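Local coordinates for 3-keto-5-aminohexanoate cleavage protein (Burkholderia xenovorans LB400, PDB 3E02) that probably acts as a zinc-dependent beta-keto acid cleavage enzyme, with 3-keto-5-aminohexanoate as its likely substrate, at the interface of chains A and B and the interface of chains A and C. Numbering follows the deposited sequence. Chains: chain A/B/C, uncharacterized protein DUF849.

Contact 1: the interface of chains A and B. Residues chain A 175-176, 207, 213; chain B 175-176, 207, 213.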
loop_
_atom_site.group_PDB
_atom_site.type_symbol
_atom_site.label_atom_id
_atom_site.label_comp_id
_atom_site.label_asym_id
_atom_site.label_seq_id
_atom_site.Cartn_x
_atom_site.Cartn_y
_atom_site.Cartn_z
ATOM N N ASP A 175 5.518 13.735 -7.889
ATOM C CA ASP A 175 5.049 13.391 -6.551
ATOM C C ASP A 175 3.548 13.129 -6.606
ATOM O O ASP A 175 2.896 13.443 -7.601
ATOM C CB ASP A 175 5.390 14.531 -5.566
ATOM C CG ASP A 175 5.672 14.037 -4.155
ATOM O OD1 ASP A 175 5.294 12.898 -3.783
ATOM O OD2 ASP A 175 6.230 14.827 -3.386
ATOM N N VAL A 176 3.001 12.586 -5.526
ATOM C CA VAL A 176 1.577 12.209 -5.480
ATOM C C VAL A 176 0.656 13.420 -5.699
ATOM O O VAL A 176 -0.348 13.303 -6.402
ATOM C CB VAL A 176 1.219 11.486 -4.161
ATOM C CG1 VAL A 176 -0.259 11.064 -4.154
ATOM C CG2 VAL A 176 2.163 10.266 -3.945
ATOM N N ILE A 207 9.531 12.719 -5.402
ATOM C CA ILE A 207 9.309 11.436 -4.729
ATOM C C ILE A 207 10.540 10.520 -4.926
ATOM O O ILE A 207 11.168 10.531 -5.979
ATOM C CB ILE A 207 7.977 10.810 -5.184
ATOM C CG1 ILE A 207 7.456 9.791 -4.163
ATOM C CG2 ILE A 207 8.106 10.230 -6.610
ATOM C CD1 ILE A 207 5.993 9.388 -4.418
ATOM N N ASN A 213 6.527 3.604 -3.874
ATOM C CA ASN A 213 6.056 4.876 -4.443
ATOM C C ASN A 213 5.428 4.720 -5.828
ATOM O O ASN A 213 4.464 5.414 -6.126
ATOM C CB ASN A 213 7.183 5.934 -4.453
ATOM C CG ASN A 213 7.594 6.358 -3.048
ATOM O OD1 ASN A 213 6.761 6.413 -2.140
ATOM N ND2 ASN A 213 8.877 6.683 -2.865
ATOM N N ASP B 175 3.519 16.364 1.079
ATOM C CA ASP B 175 3.573 15.328 0.054
ATOM C C ASP B 175 4.706 14.364 0.387
ATOM O O ASP B 175 5.539 14.651 1.245
ATOM C CB ASP B 175 3.769 15.975 -1.336
ATOM C CG ASP B 175 3.104 15.192 -2.457
ATOM O OD1 ASP B 175 2.778 13.989 -2.300
ATOM O OD2 ASP B 175 2.958 15.776 -3.537
ATOM N N VAL B 176 4.753 13.239 -0.317
ATOM C CA VAL B 176 5.747 12.188 -0.040
ATOM C C VAL B 176 7.186 12.701 -0.211
ATOM O O VAL B 176 8.054 12.363 0.596
ATOM C CB VAL B 176 5.511 10.932 -0.911
ATOM C CG1 VAL B 176 6.533 9.834 -0.574
ATOM C CG2 VAL B 176 4.049 10.426 -0.736
ATOM N N ILE B 207 -0.692 16.725 -1.259
ATOM C CA ILE B 207 -1.259 15.376 -1.336
ATOM C C ILE B 207 -2.754 15.413 -0.941
ATOM O O ILE B 207 -3.152 16.169 -0.062
ATOM C CB ILE B 207 -0.413 14.385 -0.516
ATOM C CG1 ILE B 207 -0.632 12.940 -0.979
ATOM C CG2 ILE B 207 -0.657 14.582 0.997
ATOM C CD1 ILE B 207 0.419 11.968 -0.413
ATOM N N ASN B 213 -3.139 7.681 1.322
ATOM C CA ASN B 213 -2.005 8.616 1.391
ATOM C C ASN B 213 -1.394 8.717 2.788
ATOM O O ASN B 213 -0.182 8.851 2.899
ATOM C CB ASN B 213 -2.397 10.009 0.846
ATOM C CG ASN B 213 -2.687 9.987 -0.650
ATOM O OD1 ASN B 213 -2.064 9.230 -1.399
ATOM N ND2 ASN B 213 -3.618 10.834 -1.097
#
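A:Asp175 and B:Asp175 approach one another across the two-fold axis and lay their carboxylates face on face, the planes 4° apart. Followed outward, A:Asp175 first sets its CB 3.4 Å from the carboxylate oxygen OD2 of B:Asp175. CG of A:Asp175 lies over CG of B:Asp175 at 3.3 Å. At the tip, OD1 of A:Asp175 faces OD1 of B:Asp175 at 3.1 Å, while OD2 turns back over CG and CB of B:Asp175. Two carboxylate oxygens this near would be unfavourable if both groups were charged, and face-on stacking would seem a poor geometry for a shared proton; protonation is not seen. Asp175 directly precedes helix 176-187 and, much as a helix cap would, takes a hydrogen bond from its first backbone N: A:Val176 N lies 2.9 Å from A:Asp175 OD1, on the anti side and 31° out of the carboxylate plane. Further along the axis, on one side of the carboxylate pair, Val176 and Ile207 of both chains form an apolar layer. The CB of A:Val176 sits against B:Asp175 OD1. With CG1 anti to the backbone N (chi1 -178°), A:Val176 directs that methyl to CG1 of B:Ile207, 3.7 Å away, and toward the amide oxygen OD1 of B:Asn213. Its other methyl, CG2, meets CG2 of B:Val176 at 3.7 Å. The patch brings two helix starts together and probably helps to pair chains A and B.

Contact 2: the interface of chains A and C. Residues chain A 245, 249, 286-287; chain C 241-242, 245, 283.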
loop_
_atom_site.group_PDB
_atom_site.type_symbol
_atom_site.label_atom_id
_atom_site.label_comp_id
_atom_site.label_asym_id
_atom_site.label_seq_id
_atom_site.Cartn_x
_atom_site.Cartn_y
_atom_site.Cartn_z
ATOM N N THR A 245 11.538 -1.471 -15.614
ATOM C CA THR A 245 11.164 -2.906 -15.637
ATOM C C THR A 245 9.886 -3.102 -14.798
ATOM O O THR A 245 8.948 -3.797 -15.223
ATOM C CB THR A 245 12.297 -3.808 -15.172
ATOM O OG1 THR A 245 13.436 -3.575 -16.013
ATOM C CG2 THR A 245 11.898 -5.304 -15.235
ATOM N N ILE A 249 6.141 -4.534 -16.003
ATOM C CA ILE A 249 5.443 -5.572 -15.207
ATOM C C ILE A 249 4.047 -5.114 -14.759
ATOM O O ILE A 249 3.081 -5.893 -14.781
ATOM C CB ILE A 249 6.311 -6.002 -14.003
ATOM C CG1 ILE A 249 7.543 -6.773 -14.512
ATOM C CG2 ILE A 249 5.512 -6.856 -12.989
ATOM C CD1 ILE A 249 8.577 -7.036 -13.432
ATOM N N GLU A 286 12.307 -10.635 -22.723
ATOM C CA GLU A 286 12.471 -11.742 -21.738
ATOM C C GLU A 286 11.192 -12.000 -20.934
ATOM O O GLU A 286 10.885 -13.151 -20.611
ATOM C CB GLU A 286 13.604 -11.472 -20.739
ATOM C CG GLU A 286 15.002 -11.361 -21.326
ATOM C CD GLU A 286 15.587 -12.652 -21.849
ATOM O OE1 GLU A 286 14.913 -13.696 -21.905
ATOM O OE2 GLU A 286 16.766 -12.601 -22.225
ATOM N N LEU A 287 10.462 -10.923 -20.636
ATOM C CA LEU A 287 9.176 -10.985 -19.947
ATOM C C LEU A 287 7.977 -11.332 -20.856
ATOM O O LEU A 287 6.822 -11.285 -20.396
ATOM C CB LEU A 287 8.932 -9.652 -19.231
ATOM C CG LEU A 287 9.892 -9.322 -18.092
ATOM C CD1 LEU A 287 9.760 -7.854 -17.685
ATOM C CD2 LEU A 287 9.602 -10.264 -16.901
HETATM N N MSE C 241 7.715 -15.277 -14.414
HETATM C CA MSE C 241 8.790 -14.324 -14.740
HETATM C C MSE C 241 8.599 -12.894 -14.227
HETATM O O MSE C 241 9.539 -12.336 -13.646
HETATM C CB MSE C 241 9.170 -14.385 -16.224
HETATM C CG MSE C 241 9.833 -15.714 -16.573
HETATM SE SE MSE C 241 11.544 -16.020 -15.657
HETATM C CE MSE C 241 11.737 -17.900 -16.050
ATOM N N PRO C 242 7.410 -12.296 -14.431
ATOM C CA PRO C 242 7.177 -10.956 -13.851
ATOM C C PRO C 242 7.323 -10.918 -12.337
ATOM O O PRO C 242 7.930 -9.988 -11.813
ATOM C CB PRO C 242 5.724 -10.643 -14.242
ATOM C CG PRO C 242 5.417 -11.535 -15.343
ATOM C CD PRO C 242 6.280 -12.723 -15.273
ATOM N N THR C 245 11.044 -11.393 -11.283
ATOM C CA THR C 245 11.761 -10.154 -11.669
ATOM C C THR C 245 11.461 -9.058 -10.627
ATOM O O THR C 245 12.372 -8.349 -10.172
ATOM C CB THR C 245 11.425 -9.707 -13.083
ATOM O OG1 THR C 245 11.750 -10.774 -13.986
ATOM C CG2 THR C 245 12.209 -8.429 -13.479
ATOM N N ILE C 283 17.811 -11.857 -17.045
ATOM C CA ILE C 283 17.071 -10.694 -16.535
ATOM C C ILE C 283 17.859 -10.033 -15.378
ATOM O O ILE C 283 18.077 -8.814 -15.383
ATOM C CB ILE C 283 15.627 -11.069 -16.085
ATOM C CG1 ILE C 283 14.755 -11.492 -17.281
ATOM C CG2 ILE C 283 14.984 -9.891 -15.383
ATOM C CD1 ILE C 283 13.387 -12.136 -16.918
#
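The C:Pro242 ring is approached by chain A over one face and at one edge. A:Leu287 places its methyl CD2 over the face, toward the N and CA end, 4.0 Å from C:Pro242 CA. A:Ile249 comes to the CA-CB edge, where its CG2 lies 4.0 Å from C:Pro242 CB. The other branch of A:Ile249 runs out to CD1, which rests 3.4 Å from the backbone oxygen O of C:Pro242 and also touches CB and CG2 of C:Thr245. Both branches of A:Ile249 thus lie along the same side of C:Pro242, CG2 nearer the ring and CD1 nearer the carbonyl. A:Leu287 follows directly on helix 273-286 and buries more surface than any other residue of this patch. Its CG is anti to the carbonyl carbon (chi1 -66°), and the chain reaches across to helix 240-249 of chain C, where CD2 also packs on the C:Thr245 hydroxyl. The flat carboxylate of A:Glu286 takes little part: the chain bends at chi2 (-70°), and the contact falls to its CB, 3.6 Å from CG1 of C:Ile283, the two side chains running antiparallel alongside one another. Near the two-fold axis the threonines meet by their methyls, CG2 of A:Thr245 lying 3.6 Å from CG2 of C:Thr245 with the side chains about perpendicular. The patch is thus mainly apolar packing between helices and probably helps to join chains A and C. Each methyl is turned to its twin while the hydroxyl faces its own helix: C:Thr245 OG1 donates to the backbone O of selenomethionine C:Met241 at 2.7 Å, from 35° above the carbonyl plane.

Contact 1 and contact 2 lie about 26 Å apart, measured between the centres of their C-alpha atoms, and both use chain A. They share no residue or helix: contact 1 draws on residue 175, helix 176-187, the loop residue 207 and helix 211-225; contact 2 on helices 240-249 and 273-286 and the residue 287 that follows. Each belongs to its own two-fold interface, one pairing A with B and the other A with C. Separate surfaces let one subunit hold two neighbours at once, which fits the four copies of the deposited assembly, although that tetramer may not be the biological one.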